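Local coordinates for protein cyclase (Streptomyces sp. R1128, PDB 3TFZ) that probably catalyses the cyclisation and aromatisation of a nascent polyketide chain in the R1128 biosynthetic pathway, at residues A[51-56]-A[62-67]; A[86-91]-A[136-141]; A[15-20]-A[74-79]. One frame throughout, in Å; residues are numbered along the deposited sequence.

Contact 1: A[51-56]-A[62-67]; sequences VVRLHV and INTWTS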
# COMPACT_ATOMS: atom_id res chain seq x y z
N VAL A 51 -19.52 -11.65 -13.76
CA VAL A 51 -18.91 -11.05 -14.93
C VAL A 51 -19.62 -9.72 -15.16
O VAL A 51 -20.87 -9.61 -15.23
CB VAL A 51 -18.95 -11.97 -16.21
CG1 VAL A 51 -18.20 -11.31 -17.40
CG2 VAL A 51 -18.37 -13.33 -15.93
N VAL A 52 -18.81 -8.70 -15.39
CA VAL A 52 -19.34 -7.35 -15.21
C VAL A 52 -18.77 -6.42 -16.27
O VAL A 52 -17.57 -6.34 -16.49
CB VAL A 52 -19.15 -6.87 -13.66
CG1 VAL A 52 -18.07 -5.92 -13.53
CG2 VAL A 52 -20.32 -6.19 -13.15
N ARG A 53 -19.67 -5.72 -16.92
CA ARG A 53 -19.31 -4.66 -17.84
C ARG A 53 -19.25 -3.25 -17.16
O ARG A 53 -20.13 -2.89 -16.46
CB ARG A 53 -20.29 -4.70 -18.99
CG ARG A 53 -20.21 -3.55 -19.88
CD ARG A 53 -18.81 -3.35 -20.17
NE ARG A 53 -18.59 -2.84 -21.53
CZ ARG A 53 -19.04 -3.42 -22.62
NH1 ARG A 53 -19.86 -4.46 -22.46
NH2 ARG A 53 -18.73 -2.92 -23.84
N LEU A 54 -18.15 -2.51 -17.35
CA LEU A 54 -17.88 -1.26 -16.62
C LEU A 54 -17.58 -0.12 -17.56
O LEU A 54 -16.77 -0.25 -18.43
CB LEU A 54 -16.72 -1.46 -15.63
CG LEU A 54 -16.98 -2.40 -14.42
CD1 LEU A 54 -15.80 -3.21 -13.95
CD2 LEU A 54 -17.52 -1.59 -13.25
N HIS A 55 -18.20 1.01 -17.36
CA HIS A 55 -17.86 2.33 -18.02
C HIS A 55 -17.21 3.21 -16.95
O HIS A 55 -17.82 3.50 -15.95
CB HIS A 55 -19.12 3.04 -18.68
CG HIS A 55 -19.80 2.18 -19.71
ND1 HIS A 55 -20.43 0.98 -19.38
CD2 HIS A 55 -19.84 2.28 -21.06
CE1 HIS A 55 -20.84 0.41 -20.50
NE2 HIS A 55 -20.52 1.18 -21.53
N VAL A 56 -15.97 3.62 -17.23
CA VAL A 56 -15.06 4.29 -16.28
C VAL A 56 -14.32 5.41 -17.02
O VAL A 56 -13.61 5.13 -17.99
CB VAL A 56 -14.04 3.33 -15.64
CG1 VAL A 56 -13.14 4.05 -14.59
CG2 VAL A 56 -14.76 2.03 -15.02
N ILE A 62 -13.77 8.06 -21.49
CA ILE A 62 -14.62 6.98 -21.15
C ILE A 62 -14.04 5.69 -21.71
O ILE A 62 -13.95 5.49 -22.91
CB ILE A 62 -16.03 7.26 -21.62
CG1 ILE A 62 -16.97 6.16 -21.18
CG2 ILE A 62 -16.04 7.42 -23.14
CD1 ILE A 62 -17.04 6.03 -19.80
N ASN A 63 -13.57 4.86 -20.78
CA ASN A 63 -13.15 3.54 -21.13
C ASN A 63 -14.19 2.50 -20.74
O ASN A 63 -14.95 2.65 -19.78
CB ASN A 63 -11.76 3.24 -20.53
CG ASN A 63 -10.61 3.80 -21.42
OD1 ASN A 63 -9.78 3.04 -21.84
ND2 ASN A 63 -10.59 5.09 -21.70
N THR A 64 -14.24 1.46 -21.56
CA THR A 64 -15.12 0.38 -21.36
C THR A 64 -14.28 -0.90 -21.17
O THR A 64 -13.33 -1.11 -21.88
CB THR A 64 -16.19 0.33 -22.47
OG1 THR A 64 -17.26 -0.44 -21.99
CG2 THR A 64 -15.71 -0.36 -23.69
N TRP A 65 -14.60 -1.70 -20.16
CA TRP A 65 -14.03 -3.02 -20.05
C TRP A 65 -14.99 -3.97 -19.35
O TRP A 65 -16.02 -3.58 -18.77
CB TRP A 65 -12.62 -3.02 -19.36
CG TRP A 65 -12.61 -2.51 -17.98
CD1 TRP A 65 -13.10 -3.15 -16.86
CD2 TRP A 65 -12.14 -1.21 -17.54
NE1 TRP A 65 -12.96 -2.32 -15.74
CE2 TRP A 65 -12.39 -1.14 -16.12
CE3 TRP A 65 -11.55 -0.10 -18.20
CZ2 TRP A 65 -11.98 -0.05 -15.34
CZ3 TRP A 65 -11.19 1.02 -17.42
CH2 TRP A 65 -11.39 1.03 -16.01
N THR A 66 -14.61 -5.24 -19.42
CA THR A 66 -15.34 -6.37 -18.88
C THR A 66 -14.42 -7.16 -17.95
O THR A 66 -13.41 -7.59 -18.40
CB THR A 66 -15.78 -7.28 -20.04
OG1 THR A 66 -16.91 -6.68 -20.65
CG2 THR A 66 -16.21 -8.64 -19.56
N SER A 67 -14.79 -7.38 -16.68
CA SER A 67 -14.03 -8.31 -15.86
C SER A 67 -14.79 -9.42 -15.28
O SER A 67 -16.01 -9.29 -14.95
CB SER A 67 -13.34 -7.63 -14.66
OG SER A 67 -14.31 -6.83 -14.12

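Contact 2: A[86-91]-A[136-141]; sequences APIVGH and EMLEAV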
# COMPACT_ATOMS: atom_id res chain seq x y z
N ALA A 86 -9.22 -1.86 -22.31
CA ALA A 86 -9.14 -0.60 -23.06
C ALA A 86 -8.08 -0.79 -24.14
O ALA A 86 -7.20 -1.65 -23.97
CB ALA A 86 -8.70 0.55 -22.09
N PRO A 87 -8.13 0.00 -25.23
CA PRO A 87 -7.17 -0.22 -26.40
C PRO A 87 -5.65 -0.36 -26.09
O PRO A 87 -4.99 -1.13 -26.74
CB PRO A 87 -7.43 0.94 -27.37
CG PRO A 87 -8.89 1.36 -27.01
CD PRO A 87 -9.10 1.07 -25.50
N ILE A 88 -5.11 0.35 -25.13
CA ILE A 88 -3.68 0.32 -24.88
C ILE A 88 -3.34 -0.84 -23.93
O ILE A 88 -2.17 -1.09 -23.63
CB ILE A 88 -3.16 1.67 -24.32
CG1 ILE A 88 -3.82 1.94 -22.94
CG2 ILE A 88 -3.43 2.82 -25.41
CD1 ILE A 88 -2.84 2.50 -21.82
N VAL A 89 -4.36 -1.59 -23.50
CA VAL A 89 -4.13 -2.60 -22.43
C VAL A 89 -4.11 -3.93 -23.04
O VAL A 89 -5.00 -4.25 -23.86
CB VAL A 89 -5.22 -2.54 -21.27
CG1 VAL A 89 -5.16 -3.79 -20.35
CG2 VAL A 89 -5.12 -1.30 -20.54
N GLY A 90 -3.10 -4.72 -22.67
CA GLY A 90 -2.96 -6.04 -23.31
C GLY A 90 -3.40 -7.01 -22.27
O GLY A 90 -4.13 -7.95 -22.56
N HIS A 91 -3.06 -6.77 -20.98
CA HIS A 91 -3.56 -7.68 -19.93
C HIS A 91 -3.77 -6.92 -18.67
O HIS A 91 -3.04 -5.98 -18.42
CB HIS A 91 -2.60 -8.87 -19.76
CG HIS A 91 -2.61 -9.82 -20.96
ND1 HIS A 91 -1.74 -9.70 -22.03
CD2 HIS A 91 -3.43 -10.87 -21.26
CE1 HIS A 91 -1.98 -10.67 -22.90
NE2 HIS A 91 -3.00 -11.39 -22.46
N GLU A 136 3.95 4.27 -20.43
CA GLU A 136 4.04 5.44 -19.62
C GLU A 136 2.63 5.85 -19.27
O GLU A 136 2.37 6.11 -18.13
CB GLU A 136 4.78 6.50 -20.41
CG GLU A 136 4.78 7.82 -19.78
CD GLU A 136 5.99 7.96 -18.89
OE1 GLU A 136 6.94 7.25 -19.26
OE2 GLU A 136 6.00 8.73 -17.88
N MET A 137 1.72 5.88 -20.25
CA MET A 137 0.34 6.20 -20.00
C MET A 137 -0.41 5.18 -19.06
O MET A 137 -1.18 5.55 -18.18
CB MET A 137 -0.40 6.27 -21.34
CG MET A 137 -1.89 6.27 -21.14
SD MET A 137 -2.90 6.73 -22.51
CE MET A 137 -4.52 6.42 -21.72
N LEU A 138 -0.18 3.88 -19.28
CA LEU A 138 -0.72 2.83 -18.41
C LEU A 138 -0.18 2.86 -17.01
O LEU A 138 -0.94 2.68 -16.13
CB LEU A 138 -0.45 1.42 -18.97
CG LEU A 138 -1.56 0.34 -19.04
CD1 LEU A 138 -1.03 -1.00 -18.92
CD2 LEU A 138 -2.77 0.49 -18.21
N GLU A 139 1.10 3.08 -16.76
CA GLU A 139 1.50 3.30 -15.33
C GLU A 139 0.73 4.43 -14.66
O GLU A 139 0.36 4.24 -13.49
CB GLU A 139 2.99 3.67 -15.08
CG GLU A 139 3.97 2.78 -15.64
CD GLU A 139 4.34 1.56 -14.83
OE1 GLU A 139 4.33 1.54 -13.54
OE2 GLU A 139 4.74 0.60 -15.56
N ALA A 140 0.52 5.57 -15.36
CA ALA A 140 -0.10 6.75 -14.78
C ALA A 140 -1.55 6.45 -14.36
O ALA A 140 -2.04 6.94 -13.33
CB ALA A 140 -0.03 7.96 -15.71
N VAL A 141 -2.19 5.61 -15.13
CA VAL A 141 -3.62 5.42 -15.11
C VAL A 141 -3.87 4.30 -14.02
O VAL A 141 -4.80 4.37 -13.21
CB VAL A 141 -4.08 4.95 -16.57
CG1 VAL A 141 -5.13 3.77 -16.49
CG2 VAL A 141 -4.45 6.21 -17.49

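Contact 3: A[15-20]-A[74-79]; sequences APADLV and ARRVIA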
# COMPACT_ATOMS: atom_id res chain seq x y z
N ALA A 15 -13.21 0.42 9.66
CA ALA A 15 -14.50 -0.36 9.66
C ALA A 15 -14.13 -1.81 9.82
O ALA A 15 -13.02 -2.22 9.38
CB ALA A 15 -15.29 -0.18 8.32
N PRO A 16 -15.07 -2.67 10.34
CA PRO A 16 -14.75 -4.15 10.42
C PRO A 16 -14.64 -4.83 9.02
O PRO A 16 -15.24 -4.37 8.06
CB PRO A 16 -15.96 -4.74 11.22
CG PRO A 16 -16.69 -3.41 11.94
CD PRO A 16 -16.46 -2.39 10.80
N ALA A 17 -13.95 -5.95 8.93
CA ALA A 17 -13.53 -6.54 7.65
C ALA A 17 -14.73 -7.05 6.91
O ALA A 17 -14.78 -6.96 5.73
CB ALA A 17 -12.45 -7.62 7.88
N ASP A 18 -15.73 -7.53 7.61
CA ASP A 18 -17.01 -7.95 7.07
C ASP A 18 -17.79 -6.80 6.41
O ASP A 18 -18.43 -7.00 5.39
CB ASP A 18 -17.88 -8.69 8.16
CG ASP A 18 -17.31 -10.08 8.53
OD1 ASP A 18 -16.34 -10.60 7.86
OD2 ASP A 18 -17.78 -10.70 9.48
N LEU A 19 -17.76 -5.59 6.98
CA LEU A 19 -18.42 -4.50 6.34
C LEU A 19 -17.70 -4.07 5.02
O LEU A 19 -18.32 -3.72 3.95
CB LEU A 19 -18.58 -3.40 7.34
CG LEU A 19 -19.34 -2.16 6.83
CD1 LEU A 19 -20.76 -2.66 6.37
CD2 LEU A 19 -19.45 -1.28 8.02
N VAL A 20 -16.37 -4.12 5.06
CA VAL A 20 -15.58 -3.85 3.89
C VAL A 20 -15.85 -4.89 2.81
O VAL A 20 -15.85 -4.56 1.68
CB VAL A 20 -14.10 -3.81 4.27
CG1 VAL A 20 -13.23 -3.63 3.04
CG2 VAL A 20 -13.82 -2.68 5.29
N ALA A 74 -14.64 -16.15 2.26
CA ALA A 74 -14.06 -16.82 3.43
C ALA A 74 -12.60 -16.38 3.44
O ALA A 74 -12.01 -16.08 4.50
CB ALA A 74 -14.22 -18.33 3.34
N ARG A 75 -12.06 -16.23 2.24
CA ARG A 75 -10.64 -15.88 2.04
C ARG A 75 -10.46 -14.30 2.14
O ARG A 75 -9.37 -13.81 2.45
CB ARG A 75 -10.08 -16.73 0.82
CG ARG A 75 -8.62 -16.73 0.58
CD ARG A 75 -7.86 -18.11 0.48
NE ARG A 75 -8.57 -18.80 -0.54
CZ ARG A 75 -8.71 -20.07 -0.86
NH1 ARG A 75 -8.04 -21.16 -0.41
NH2 ARG A 75 -9.65 -20.21 -1.78
N ARG A 76 -11.61 -13.57 2.09
CA ARG A 76 -11.76 -12.09 1.88
C ARG A 76 -10.89 -11.53 0.73
O ARG A 76 -10.11 -10.55 0.93
CB ARG A 76 -11.55 -11.23 3.12
CG ARG A 76 -12.08 -11.74 4.42
CD ARG A 76 -11.49 -10.85 5.58
NE ARG A 76 -11.95 -11.28 6.87
CZ ARG A 76 -13.19 -11.15 7.31
NH1 ARG A 76 -14.09 -10.62 6.52
NH2 ARG A 76 -13.52 -11.52 8.52
N VAL A 77 -11.10 -12.09 -0.44
CA VAL A 77 -10.33 -11.82 -1.59
C VAL A 77 -11.30 -11.80 -2.83
O VAL A 77 -12.20 -12.67 -2.94
CB VAL A 77 -9.28 -12.98 -1.80
CG1 VAL A 77 -8.76 -12.96 -3.27
CG2 VAL A 77 -8.10 -12.83 -0.83
N ILE A 78 -11.16 -10.79 -3.70
CA ILE A 78 -11.82 -10.82 -4.99
C ILE A 78 -10.73 -10.81 -6.01
O ILE A 78 -10.01 -9.82 -6.06
CB ILE A 78 -12.80 -9.67 -5.22
CG1 ILE A 78 -13.91 -9.61 -4.11
CG2 ILE A 78 -13.38 -9.76 -6.70
CD1 ILE A 78 -14.75 -8.35 -4.13
N ALA A 79 -10.53 -11.93 -6.72
CA ALA A 79 -9.63 -12.05 -7.90
C ALA A 79 -10.40 -11.50 -9.14
O ALA A 79 -11.56 -11.85 -9.39
CB ALA A 79 -9.22 -13.54 -8.16

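Contact 1: A[51-56]-A[62-67]
Val56 presses its CB and CG2 against the six-membered half of the Trp65 indole, with CG2 3.5 Å from CZ2; this is the tightly packed part of the contact. Trp65 has CG between the backbone N and the carbonyl carbon (chi1 61°), which tilts the indole toward strand 51-56, where Leu54 and Val56 meet it obliquely. By its five-membered half, Leu54 CD1 comes within 3.5 Å of Trp65 NE1 and reaches Ser67 OG at 3.9 Å. NE1 and OG each hydrogen-bond a bound cyclohexylpropylsulfonic acid, probably from the crystallisation liquor, which may mark the pocket of the enzyme. The strands form an antiparallel β hairpin in the curved sheet of the Bet v 1-like helix-grip fold, with Val52-Ser67, Leu54-Trp65 and Val56-Asn63 as hydrogen-bonded pairs; Leu54 N reaches Trp65 O at 2.8 Å. At Arg53, His55 and Thr64, all partly exposed, the contact is more open and rests on polar atoms. Arg53 starts with CG anti to the backbone N (chi1 170°), then bends twice and crosses diagonally to Thr64. Its NE donates to Thr64 OG1 at 2.8 Å, almost straight (173°) and in the guanidinium plane, while NH2 adds a weak bond to the same oxygen. A leucine in place of Arg53 would probably leave Thr64 OG1 without this donor and its hydroxyl freer to turn. OG1 also sits 3.6 Å above one face of the His55 ring, toward the rim.

Contact 2: A[86-91]-A[136-141]
Val89 N donates to Ala86 O at 2.9 Å, closing a type I β turn that presents Ile88 and Val89 to Leu138 on helix 136-141. No hydrogen bond crosses from turn to helix, and what meets there is entirely hydrocarbon. Ile88 makes the larger share of the contact. Its CG1 branch stands between the backbone N and the carbonyl carbon (chi1 64°), which carries CD1 out to the helix. There CD1 touches two successive residues, reaching Leu138 CG at 3.7 Å and Met137 CG at 3.9 Å. The Ile88 and Leu138 side chains run past one another in opposite directions, so the methyl end of the isoleucine lies beside the Leu138 branch point and also reaches back to its CB. Met137 meets it through its CG methylene, and the chain runs on extended beyond.

The helix belongs to the long C-terminal helix 131-164 that the sheet grips in the helix-grip fold, and the turn leads into strand 89-100. Just past the turn, Gly90 and His91 both face Val115 in a classic β bulge, where the chain turns a corner.

Val89 approaches Leu138 from another direction: the two side chains cross at about a right angle, and Val89 CG2 rests 3.8 Å from Leu138 CD2. Leu138 is buried, and Phe114 and Thr116 of strand 105-116 also pack on it. Leu129 touches both Ile88 and Met137, which stay partly exposed, and the turn is held further by a bond from Arg117 NE to Pro87 O.

Contact 3: A[15-20]-A[74-79]
A surface salt bridge, backed by one methyl group, ties the start of helix 17-25 to the turn that leads into strand 77-82. Arg76 NH1 donates to Asp18 OD1 at 2.6 Å, meeting the oxygen nearly along its C-O bond with an N-H...O angle of 159°. Arg76 NH2 makes a weak, bent bond to the same Asp18 OD1 at 3.0 Å; one carboxylate oxygen thus takes both donors. OD1 lies at the edge of the guanidinium, the carboxylate and guanidinium planes are 41° apart, and the two N-H groups converge on OD1 rather than taking one oxygen each. Ala17 covers one face: its CB sits over the centre of the guanidinium, 3.7 Å from Arg76 CZ. Arg76 spans the distance with its chain extended from CG to NE, and Ala98 and Thr100 of strand 89-100 pack on it as well. The buried methyl and the exposed acid thus hold the guanidinium by face and edge at once. Pro16 occupies the N-cap position, which leaves Asp18 in the first turn of the helix, where the helix dipole would be expected to favour its negative charge. Arg76 itself has a left-handed backbone conformation, and with Val77 it faces Asp72 in a G1 β bulge at the end of the turn between antiparallel strands 61-72 and 77-82.

How the contacts relate
All three contacts involve the one antiparallel sheet of the helix-grip fold. Contact 1 is a hairpin within it, contact 2 fastens the turn before strand 89-100 to the long helix 131-164, and contact 3 fastens the turn before strand 77-82 to helix 17-25. Contact 1 is nested in the chain loop closed by contact 3, and contact 2 follows both. Contacts 1 and 2 are neighbours, their centres about 14 Å apart. Contact 3 lies across the chain's centre, about 23 Å and 28 Å from them, centre to centre. The sheet is thus fastened to two helices on opposite sides, consistent with a pocket between sheet and long helix, as in Bet v 1-like proteins.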